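Local coordinates for DUF2020 domain-containing protein (Corynebacterium diphtheriae, PDB 3V7B), which is of unknown function but belongs to a family grouped with the Mog1p/PsbP clan and folds as an antiparallel sheet packed with helices, at residues Asp7-Pro18 / Gly48-Val59; Gln68-Glu79 / Gln120-Asn131. All coordinates share one frame; numbering follows the deposited sequence.

How the contacts relate
From the N terminus, the irregular segment 7-18 runs across one face of the sheet, from the edge hairpin to strand 69-75 and helix 79-89. Contact 1 closes the first long loop by bringing it against 48-59, the hairpin of strands 46-50 and 57-61. Contact 2 opens only after that loop is shut: strand 69-75, next to 57-61 in the sheet, pairs with the distant strand 124-130, enclosing helix 79-89 and three strands. The two loops thus follow in series, without nesting or crossing. They meet where D7 OD2 lies 2.8 Å from R74 NE in a salt bridge and F53 packs on R74; the N-terminal segment is fastened to both the edge hairpin and the central strand 69-75.

Contact 1 of 2, residues Asp7-Pro18 / Gly48-Val59; sequences DSALPFDALPMP and GVDTRFDTPACV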
loop_
_atom_site.group_PDB
_atom_site.type_symbol
_atom_site.label_atom_id
_atom_site.label_comp_id
_atom_site.label_asym_id
_atom_site.label_seq_id
_atom_site.Cartn_x
_atom_site.Cartn_y
_atom_site.Cartn_z
ATOM N N ASP A 7 -7.414 12.838 4.526
ATOM C CA ASP A 7 -6.265 12.162 5.117
ATOM C C ASP A 7 -5.474 13.072 6.116
ATOM O O ASP A 7 -4.252 13.046 6.170
ATOM C CB ASP A 7 -5.318 11.684 4.028
ATOM C CG ASP A 7 -5.937 10.738 3.042
ATOM O OD1 ASP A 7 -7.090 10.251 3.213
ATOM O OD2 ASP A 7 -5.165 10.420 2.076
ATOM N N SER A 8 -6.207 13.817 6.928
ATOM C CA SER A 8 -5.604 14.737 7.917
ATOM C C SER A 8 -4.524 15.662 7.317
ATOM O O SER A 8 -3.542 16.030 7.998
ATOM C CB SER A 8 -4.959 13.894 9.060
ATOM O OG SER A 8 -5.814 12.881 9.571
ATOM N N ALA A 9 -4.702 16.049 6.052
ATOM C CA ALA A 9 -3.791 16.914 5.322
ATOM C C ALA A 9 -2.353 16.407 5.384
ATOM O O ALA A 9 -1.433 17.187 5.351
ATOM C CB ALA A 9 -3.926 18.362 5.815
ATOM N N LEU A 10 -2.158 15.084 5.499
ATOM C CA LEU A 10 -0.793 14.549 5.542
ATOM C C LEU A 10 -0.065 14.820 4.232
ATOM O O LEU A 10 -0.695 14.794 3.177
ATOM C CB LEU A 10 -0.769 13.030 5.831
ATOM C CG LEU A 10 -1.117 12.679 7.315
ATOM C CD1 LEU A 10 -1.327 11.159 7.507
ATOM C CD2 LEU A 10 -0.093 13.181 8.329
ATOM N N PRO A 11 1.272 15.041 4.290
ATOM C CA PRO A 11 2.042 15.346 3.101
ATOM C C PRO A 11 2.183 14.091 2.188
ATOM O O PRO A 11 1.905 12.964 2.628
ATOM C CB PRO A 11 3.402 15.706 3.655
ATOM C CG PRO A 11 3.494 14.947 4.944
ATOM C CD PRO A 11 2.100 15.077 5.501
ATOM N N PHE A 12 2.592 14.332 0.945
ATOM C CA PHE A 12 2.737 13.252 -0.096
ATOM C C PHE A 12 3.587 12.040 0.366
ATOM O O PHE A 12 3.382 10.891 -0.105
ATOM C CB PHE A 12 3.341 13.814 -1.381
ATOM C CG PHE A 12 4.804 14.055 -1.311
ATOM C CD1 PHE A 12 5.308 15.166 -0.590
ATOM C CD2 PHE A 12 5.705 13.180 -1.872
ATOM C CE1 PHE A 12 6.674 15.349 -0.461
ATOM C CE2 PHE A 12 7.111 13.414 -1.801
ATOM C CZ PHE A 12 7.575 14.481 -1.089
ATOM N N ASP A 13 4.511 12.274 1.286
ATOM C CA ASP A 13 5.487 11.245 1.674
ATOM C C ASP A 13 5.164 10.664 3.082
ATOM O O ASP A 13 6.012 10.077 3.696
ATOM C CB ASP A 13 6.925 11.786 1.621
ATOM C CG ASP A 13 7.143 13.056 2.494
ATOM O OD1 ASP A 13 6.183 13.677 3.044
ATOM O OD2 ASP A 13 8.314 13.459 2.532
ATOM N N ALA A 14 3.936 10.894 3.586
ATOM C CA ALA A 14 3.488 10.283 4.853
ATOM C C ALA A 14 3.472 8.760 4.750
ATOM O O ALA A 14 3.057 8.169 3.699
ATOM C CB ALA A 14 2.094 10.775 5.284
ATOM N N LEU A 15 3.873 8.112 5.850
ATOM C CA LEU A 15 3.858 6.667 5.859
ATOM C C LEU A 15 2.896 6.198 6.957
ATOM O O LEU A 15 2.782 6.840 7.977
ATOM C CB LEU A 15 5.240 6.105 6.138
ATOM C CG LEU A 15 6.260 6.292 5.017
ATOM C CD1 LEU A 15 7.654 5.926 5.501
ATOM C CD2 LEU A 15 5.864 5.412 3.856
ATOM N N PRO A 16 2.232 5.052 6.769
ATOM C CA PRO A 16 1.324 4.490 7.798
ATOM C C PRO A 16 2.031 4.238 9.132
ATOM O O PRO A 16 3.156 3.755 9.132
ATOM C CB PRO A 16 0.913 3.180 7.200
ATOM C CG PRO A 16 1.110 3.354 5.725
ATOM C CD PRO A 16 2.311 4.185 5.586
HETATM N N MSE A 17 1.348 4.472 10.239
HETATM C CA MSE A 17 1.931 4.230 11.576
HETATM C C MSE A 17 0.820 3.743 12.520
HETATM O O MSE A 17 0.277 4.502 13.328
HETATM C CB MSE A 17 2.619 5.502 12.144
HETATM C CG MSE A 17 3.677 6.174 11.250
HETATM SE SE MSE A 17 4.388 7.847 12.065
HETATM C CE MSE A 17 5.553 6.881 13.333
ATOM N N PRO A 18 0.448 2.475 12.400
ATOM C CA PRO A 18 -0.639 1.970 13.273
ATOM C C PRO A 18 -0.174 2.061 14.722
ATOM O O PRO A 18 0.952 1.706 15.020
ATOM C CB PRO A 18 -0.810 0.496 12.828
ATOM C CG PRO A 18 -0.293 0.476 11.449
ATOM C CD PRO A 18 0.896 1.434 11.459
ATOM N N GLY A 48 -2.129 -3.808 11.962
ATOM C CA GLY A 48 -2.849 -2.600 12.468
ATOM C C GLY A 48 -3.300 -1.716 11.329
ATOM O O GLY A 48 -3.035 -2.026 10.176
ATOM N N VAL A 49 -4.102 -0.734 11.692
ATOM C CA VAL A 49 -4.681 0.185 10.801
ATOM C C VAL A 49 -4.291 1.603 11.291
ATOM O O VAL A 49 -4.111 1.850 12.506
ATOM C CB VAL A 49 -6.233 0.130 10.814
ATOM C CG1 VAL A 49 -6.753 -1.255 10.408
ATOM C CG2 VAL A 49 -6.742 0.460 12.208
ATOM N N ASP A 50 -4.219 2.525 10.336
ATOM C CA ASP A 50 -3.875 3.901 10.604
ATOM C C ASP A 50 -5.005 4.708 10.078
ATOM O O ASP A 50 -5.116 4.898 8.873
ATOM C CB ASP A 50 -2.501 4.230 9.959
ATOM C CG ASP A 50 -2.047 5.714 10.184
ATOM O OD1 ASP A 50 -2.863 6.569 10.639
ATOM O OD2 ASP A 50 -0.857 5.980 9.931
ATOM N N THR A 51 -5.859 5.194 10.982
ATOM C CA THR A 51 -7.079 5.897 10.625
ATOM C C THR A 51 -6.858 7.393 10.384
ATOM O O THR A 51 -7.841 8.170 10.269
ATOM C CB THR A 51 -8.124 5.742 11.726
ATOM O OG1 THR A 51 -7.565 6.205 12.951
ATOM C CG2 THR A 51 -8.492 4.291 11.851
ATOM N N ARG A 52 -5.596 7.818 10.345
ATOM C CA ARG A 52 -5.340 9.224 9.846
ATOM C C ARG A 52 -5.814 9.464 8.423
ATOM O O ARG A 52 -6.226 10.587 8.062
ATOM C CB ARG A 52 -3.878 9.639 9.999
ATOM C CG ARG A 52 -3.465 9.757 11.437
ATOM C CD ARG A 52 -1.974 10.078 11.571
ATOM N NE ARG A 52 -1.181 9.068 10.866
ATOM C CZ ARG A 52 0.077 9.251 10.432
ATOM N NH1 ARG A 52 0.728 10.395 10.671
ATOM N NH2 ARG A 52 0.729 8.284 9.767
ATOM N N PHE A 53 -5.839 8.390 7.670
ATOM C CA PHE A 53 -6.243 8.413 6.247
ATOM C C PHE A 53 -7.738 8.174 6.171
ATOM O O PHE A 53 -8.236 7.375 6.932
ATOM C CB PHE A 53 -5.475 7.362 5.506
ATOM C CG PHE A 53 -3.970 7.518 5.654
ATOM C CD1 PHE A 53 -3.233 8.359 4.819
ATOM C CD2 PHE A 53 -3.317 6.884 6.658
ATOM C CE1 PHE A 53 -1.820 8.541 4.984
ATOM C CE2 PHE A 53 -1.924 7.018 6.836
ATOM C CZ PHE A 53 -1.177 7.843 6.001
ATOM N N ASP A 54 -8.418 8.837 5.247
ATOM C CA ASP A 54 -9.881 8.608 5.079
ATOM C C ASP A 54 -10.167 7.092 4.976
ATOM O O ASP A 54 -11.041 6.547 5.668
ATOM C CB ASP A 54 -10.434 9.277 3.820
ATOM C CG ASP A 54 -10.261 10.800 3.788
ATOM O OD1 ASP A 54 -9.889 11.408 4.818
ATOM O OD2 ASP A 54 -10.502 11.342 2.685
ATOM N N THR A 55 -9.414 6.415 4.102
ATOM C CA THR A 55 -9.390 4.957 4.061
ATOM C C THR A 55 -8.222 4.517 4.894
ATOM O O THR A 55 -7.059 4.821 4.538
ATOM C CB THR A 55 -9.230 4.402 2.617
ATOM O OG1 THR A 55 -10.377 4.802 1.857
ATOM C CG2 THR A 55 -9.154 2.905 2.673
ATOM N N PRO A 56 -8.485 3.810 6.004
ATOM C CA PRO A 56 -7.318 3.480 6.839
ATOM C C PRO A 56 -6.251 2.728 6.120
ATOM O O PRO A 56 -6.546 1.850 5.344
ATOM C CB PRO A 56 -7.921 2.599 7.947
ATOM C CG PRO A 56 -9.334 3.047 8.040
ATOM C CD PRO A 56 -9.698 3.193 6.573
ATOM N N ALA A 57 -5.004 3.074 6.391
ATOM C CA ALA A 57 -3.853 2.326 5.928
ATOM C C ALA A 57 -3.765 1.048 6.746
ATOM O O ALA A 57 -4.152 1.046 7.910
ATOM C CB ALA A 57 -2.615 3.143 6.109
ATOM N N CYS A 58 -3.293 -0.034 6.133
ATOM C CA CYS A 58 -3.241 -1.343 6.811
ATOM C C CYS A 58 -1.777 -1.813 6.747
ATOM O O CYS A 58 -1.123 -1.788 5.698
ATOM C CB CYS A 58 -4.148 -2.384 6.156
ATOM S SG CYS A 58 -5.909 -1.938 6.223
ATOM N N VAL A 59 -1.295 -2.291 7.878
ATOM C CA VAL A 59 0.091 -2.800 7.953
ATOM C C VAL A 59 0.119 -4.195 8.556
ATOM O O VAL A 59 -0.611 -4.473 9.510
ATOM C CB VAL A 59 0.933 -1.914 8.817
ATOM C CG1 VAL A 59 2.419 -2.369 8.733
ATOM C CG2 VAL A 59 0.796 -0.456 8.374
HETATM O O HOH W 1 -7.486 7.778 2.243
#
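D7 and D54 hold each other by reciprocal hydrogen bonds: D7 N reaches D54 OD1 at 2.9 Å, and D54 N reaches D7 OD1 at 2.8 Å. Each donor comes from above the carboxylate plane it meets, and the two carboxylates stand 72° apart. A water joins D7 OD1 to T55 N; D7 OD2 turns to R74 and H75 of strand 69-75, and D54 OD2 to H6. S8 OG donates to a lone pair of R52 O at 2.8 Å, in the carbonyl plane.

The charged centre is D50. With its CG anti to the backbone N (chi1 179°), its carboxylate reaches across to M17 N, which binds OD2 at 2.7 Å from the anti side, tilted somewhat out of plane. R52 grips the same carboxylate side-on through NE and NH2, using both syn lone pairs, and R52 N also binds OD1. The two-point grip fixes the rotation of the guanidinium, with the carboxylate oxygens near its plane, and NH2 adds a weak bond to L15 O.

Among apolar contacts, L10 CD1 lies over the guanidinium face and also touches F53 CZ at 3.6 Å. P16 CB rests on A57 CB, and P18 CG presses tightly on V59 CG2 (3.4 Å). The whole is an irregular N-terminal segment laid over an edge beta hairpin, whose connecting loop opens with an Asx turn at D50, within the type I turn D50-F53.

Contact 2 of 2, residues Gln68-Glu79 / Gln120-Asn131; sequences QATVMVRHMPSE and QKGPVAVVVWSN. With EDO (1,2-ethanediol), chain C.
T70 and W129 sit opposite each other as a hydrogen-bonded pair, and their side chains share one face of the sheet with M72, V127, R74 and A125. T70 CG2 approaches W129 CE3 obliquely at 3.7 Å. Its OG1 is turned the other way, onto O2 of a bound 1,2-ethanediol (2.6 Å), probably from the crystallisation liquor. M72, a selenomethionine, lies alongside the indole; its chain is extended to SE and then bends (chi3 66°), which brings CE to the ring edge, 3.7 Å from W129 CH2. V127 CG1 lies over one indole face, offset toward the rim, and V116 touches the ring too.

Farther along, the side chains of R74 and A125 meet at their CB atoms. The arginine chain folds back at chi2 and chi3 toward D7, L10 and P11, while M76 SE lies over a face of its guanidinium.

The other face carries valines. V71 and V128 point the same way side by side, with CG2 atoms 3.8 Å apart, and V73 meets V126 more loosely. H75 runs beside V124, its CD2 3.7 Å from V124 CG2. V126 packs on I146 and V128 on A142.

Backbone bonds fix the register, from N131 N to Q68 O (2.8 Å) through to M76 N on P123 O. At 175° between axes, this is regular antiparallel pairing of two strands distant in sequence, in the middle of an alpha+beta domain: an antiparallel sheet with helix 79-89 on the W129 face and helix 135-149 on the V128 face.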
loop_
_atom_site.group_PDB
_atom_site.type_symbol
_atom_site.label_atom_id
_atom_site.label_comp_id
_atom_site.label_asym_id
_atom_site.label_seq_id
_atom_site.Cartn_x
_atom_site.Cartn_y
_atom_site.Cartn_z
ATOM N N GLN A 68 5.733 -7.082 6.808
ATOM C CA GLN A 68 5.794 -7.900 5.587
ATOM C C GLN A 68 5.089 -7.164 4.424
ATOM O O GLN A 68 5.450 -7.352 3.269
ATOM C CB GLN A 68 5.274 -9.335 5.776
ATOM C CG GLN A 68 3.748 -9.481 5.949
ATOM C CD GLN A 68 3.361 -10.953 5.798
ATOM O OE1 GLN A 68 3.662 -11.576 4.790
ATOM N NE2 GLN A 68 2.811 -11.534 6.854
ATOM N N ALA A 69 4.063 -6.392 4.712
ATOM C CA ALA A 69 3.325 -5.647 3.677
ATOM C C ALA A 69 2.695 -4.422 4.313
ATOM O O ALA A 69 2.195 -4.422 5.454
ATOM C CB ALA A 69 2.239 -6.521 3.018
ATOM N N THR A 70 2.664 -3.373 3.539
ATOM C CA THR A 70 2.007 -2.144 3.939
ATOM C C THR A 70 1.122 -1.685 2.785
ATOM O O THR A 70 1.588 -1.599 1.632
ATOM C CB THR A 70 3.079 -1.048 4.225
ATOM O OG1 THR A 70 3.927 -1.436 5.328
ATOM C CG2 THR A 70 2.428 0.342 4.460
ATOM N N VAL A 71 -0.129 -1.318 3.096
ATOM C CA VAL A 71 -1.061 -0.899 2.067
ATOM C C VAL A 71 -1.585 0.454 2.477
ATOM O O VAL A 71 -2.107 0.611 3.582
ATOM C CB VAL A 71 -2.255 -1.878 1.882
ATOM C CG1 VAL A 71 -3.272 -1.340 0.889
ATOM C CG2 VAL A 71 -1.723 -3.280 1.440
HETATM N N MSE A 72 -1.379 1.427 1.583
HETATM C CA MSE A 72 -1.770 2.795 1.826
HETATM C C MSE A 72 -2.632 3.388 0.706
HETATM O O MSE A 72 -2.253 3.384 -0.471
HETATM C CB MSE A 72 -0.564 3.692 2.094
HETATM C CG MSE A 72 -0.963 5.190 2.410
HETATM SE SE MSE A 72 0.626 6.222 2.857
HETATM C CE MSE A 72 1.434 6.088 1.064
ATOM N N VAL A 73 -3.823 3.862 1.098
ATOM C CA VAL A 73 -4.767 4.553 0.260
ATOM C C VAL A 73 -4.800 6.064 0.547
ATOM O O VAL A 73 -5.004 6.495 1.659
ATOM C CB VAL A 73 -6.192 3.953 0.351
ATOM C CG1 VAL A 73 -7.146 4.727 -0.617
ATOM C CG2 VAL A 73 -6.138 2.465 -0.065
ATOM N N ARG A 74 -4.538 6.900 -0.468
ATOM C CA ARG A 74 -4.405 8.322 -0.292
ATOM C C ARG A 74 -5.493 9.043 -1.088
ATOM O O ARG A 74 -5.730 8.750 -2.233
ATOM C CB ARG A 74 -3.086 8.843 -0.806
ATOM C CG ARG A 74 -1.870 8.604 0.031
ATOM C CD ARG A 74 -1.982 8.775 1.479
ATOM N NE ARG A 74 -2.418 10.145 1.854
ATOM C CZ ARG A 74 -1.640 11.188 2.074
ATOM N NH1 ARG A 74 -0.342 11.070 2.075
ATOM N NH2 ARG A 74 -2.184 12.365 2.370
ATOM N N HIS A 75 -6.190 9.920 -0.459
ATOM C CA HIS A 75 -7.086 10.808 -1.208
ATOM C C HIS A 75 -6.438 12.182 -1.147
ATOM O O HIS A 75 -6.431 12.884 -0.093
ATOM C CB HIS A 75 -8.486 10.801 -0.614
ATOM C CG HIS A 75 -9.254 9.531 -0.868
ATOM N ND1 HIS A 75 -8.976 8.351 -0.206
ATOM C CD2 HIS A 75 -10.359 9.276 -1.670
ATOM C CE1 HIS A 75 -9.819 7.397 -0.627
ATOM N NE2 HIS A 75 -10.672 7.956 -1.525
HETATM N N MSE A 76 -5.823 12.574 -2.241
HETATM C CA MSE A 76 -5.087 13.857 -2.300
HETATM C C MSE A 76 -6.019 14.998 -2.765
HETATM O O MSE A 76 -7.077 14.750 -3.342
HETATM C CB MSE A 76 -3.865 13.777 -3.218
HETATM C CG MSE A 76 -2.840 12.663 -2.847
HETATM SE SE MSE A 76 -2.291 12.671 -0.939
HETATM C CE MSE A 76 -1.029 14.141 -1.051
ATOM N N PRO A 77 -5.651 16.264 -2.463
ATOM C CA PRO A 77 -6.398 17.479 -2.926
ATOM C C PRO A 77 -6.428 17.667 -4.408
ATOM O O PRO A 77 -7.267 18.438 -4.908
ATOM C CB PRO A 77 -5.581 18.647 -2.341
ATOM C CG PRO A 77 -4.781 18.078 -1.255
ATOM C CD PRO A 77 -4.511 16.634 -1.580
ATOM N N SER A 78 -5.497 17.030 -5.116
ATOM C CA SER A 78 -5.468 17.045 -6.573
ATOM C C SER A 78 -4.801 15.795 -7.155
ATOM O O SER A 78 -4.115 15.021 -6.460
ATOM C CB SER A 78 -4.663 18.228 -7.110
ATOM O OG SER A 78 -3.303 18.056 -6.726
ATOM N N GLU A 79 -4.993 15.642 -8.461
ATOM C CA GLU A 79 -4.364 14.552 -9.224
ATOM C C GLU A 79 -2.859 14.765 -9.249
ATOM O O GLU A 79 -2.080 13.809 -9.084
ATOM C CB GLU A 79 -4.947 14.478 -10.645
ATOM C CG GLU A 79 -4.213 13.572 -11.552
ATOM C CD GLU A 79 -5.004 13.231 -12.784
ATOM O OE1 GLU A 79 -4.336 12.652 -13.628
ATOM O OE2 GLU A 79 -6.236 13.537 -12.878
ATOM N N GLN A 120 -2.040 5.676 -9.383
ATOM C CA GLN A 120 -3.113 6.666 -9.135
ATOM C C GLN A 120 -4.142 6.707 -10.238
ATOM O O GLN A 120 -3.910 6.320 -11.377
ATOM C CB GLN A 120 -2.523 8.045 -8.889
ATOM C CG GLN A 120 -1.754 8.713 -10.017
ATOM C CD GLN A 120 -2.506 9.139 -11.247
ATOM O OE1 GLN A 120 -3.638 9.701 -11.236
ATOM N NE2 GLN A 120 -1.878 8.912 -12.338
ATOM N N LYS A 121 -5.290 7.258 -9.859
ATOM C CA LYS A 121 -6.453 7.419 -10.706
ATOM C C LYS A 121 -7.043 8.716 -10.190
ATOM O O LYS A 121 -7.513 8.786 -9.050
ATOM C CB LYS A 121 -7.474 6.277 -10.561
ATOM C CG LYS A 121 -8.656 6.457 -11.512
ATOM C CD LYS A 121 -9.547 5.215 -11.693
ATOM C CE LYS A 121 -10.573 5.029 -10.594
ATOM N NZ LYS A 121 -11.806 4.308 -11.109
ATOM N N GLY A 122 -6.973 9.776 -10.995
ATOM C CA GLY A 122 -7.480 11.062 -10.522
ATOM C C GLY A 122 -6.698 11.444 -9.261
ATOM O O GLY A 122 -5.532 11.217 -9.212
ATOM N N PRO A 123 -7.368 11.923 -8.206
ATOM C CA PRO A 123 -6.641 12.313 -7.032
ATOM C C PRO A 123 -6.445 11.212 -5.982
ATOM O O PRO A 123 -5.942 11.500 -4.917
ATOM C CB PRO A 123 -7.500 13.423 -6.443
ATOM C CG PRO A 123 -8.860 12.994 -6.770
ATOM C CD PRO A 123 -8.757 12.413 -8.171
ATOM N N VAL A 124 -6.775 9.990 -6.315
ATOM C CA VAL A 124 -6.595 8.867 -5.409
ATOM C C VAL A 124 -5.330 8.130 -5.750
ATOM O O VAL A 124 -5.053 7.800 -6.934
ATOM C CB VAL A 124 -7.800 7.915 -5.474
ATOM C CG1 VAL A 124 -7.624 6.715 -4.518
ATOM C CG2 VAL A 124 -9.051 8.739 -5.126
ATOM N N ALA A 125 -4.539 7.838 -4.709
ATOM C CA ALA A 125 -3.351 6.992 -4.898
ATOM C C ALA A 125 -3.410 5.738 -3.987
ATOM O O ALA A 125 -3.908 5.804 -2.889
ATOM C CB ALA A 125 -2.054 7.793 -4.682
ATOM N N VAL A 126 -2.934 4.612 -4.501
ATOM C CA VAL A 126 -2.859 3.350 -3.792
ATOM C C VAL A 126 -1.397 2.858 -3.890
ATOM O O VAL A 126 -0.872 2.649 -5.000
ATOM C CB VAL A 126 -3.848 2.301 -4.369
ATOM C CG1 VAL A 126 -3.650 0.910 -3.750
ATOM C CG2 VAL A 126 -5.312 2.753 -4.214
ATOM N N VAL A 127 -0.737 2.660 -2.756
ATOM C CA VAL A 127 0.658 2.174 -2.737
ATOM C C VAL A 127 0.716 0.906 -1.854
ATOM O O VAL A 127 0.191 0.873 -0.742
ATOM C CB VAL A 127 1.633 3.244 -2.125
ATOM C CG1 VAL A 127 3.065 2.754 -2.046
ATOM C CG2 VAL A 127 1.530 4.613 -2.855
ATOM N N VAL A 128 1.433 -0.105 -2.308
ATOM C CA VAL A 128 1.609 -1.274 -1.534
ATOM C C VAL A 128 3.096 -1.545 -1.601
ATOM O O VAL A 128 3.671 -1.482 -2.697
ATOM C CB VAL A 128 0.830 -2.482 -2.114
ATOM C CG1 VAL A 128 1.154 -3.778 -1.426
ATOM C CG2 VAL A 128 -0.692 -2.288 -2.066
ATOM N N TRP A 129 3.671 -1.783 -0.425
ATOM C CA TRP A 129 5.035 -2.215 -0.280
ATOM C C TRP A 129 4.964 -3.645 0.267
ATOM O O TRP A 129 4.106 -3.959 1.108
ATOM C CB TRP A 129 5.729 -1.339 0.744
ATOM C CG TRP A 129 6.022 0.057 0.307
ATOM C CD1 TRP A 129 7.084 0.507 -0.422
ATOM C CD2 TRP A 129 5.254 1.229 0.646
ATOM N NE1 TRP A 129 7.060 1.869 -0.536
ATOM C CE2 TRP A 129 5.962 2.363 0.075
ATOM C CE3 TRP A 129 4.089 1.453 1.390
ATOM C CZ2 TRP A 129 5.530 3.637 0.251
ATOM C CZ3 TRP A 129 3.623 2.743 1.530
ATOM C CH2 TRP A 129 4.293 3.816 0.993
ATOM N N SER A 130 5.857 -4.485 -0.203
ATOM C CA SER A 130 6.029 -5.828 0.318
ATOM C C SER A 130 7.493 -6.063 0.657
ATOM O O SER A 130 8.366 -5.527 0.008
ATOM C CB SER A 130 5.624 -6.868 -0.725
ATOM O OG SER A 130 6.111 -8.168 -0.383
ATOM N N ASN A 131 7.738 -6.919 1.643
ATOM C CA ASN A 131 9.120 -7.289 2.006
ATOM C C ASN A 131 9.662 -8.365 1.080
ATOM O O ASN A 131 10.794 -8.798 1.258
ATOM C CB ASN A 131 9.260 -7.691 3.504
ATOM C CG ASN A 131 8.638 -9.042 3.821
ATOM O OD1 ASN A 131 7.951 -9.634 2.998
ATOM N ND2 ASN A 131 8.896 -9.548 5.049
HETATM C C1 EDO C . 8.356 -3.558 3.860
HETATM O O1 EDO C . 8.625 -3.560 5.271
HETATM C C2 EDO C . 6.837 -3.457 3.643
HETATM O O2 EDO C . 6.164 -2.325 4.244
HETATM O O HOH W 2 -5.542 9.741 -13.601
#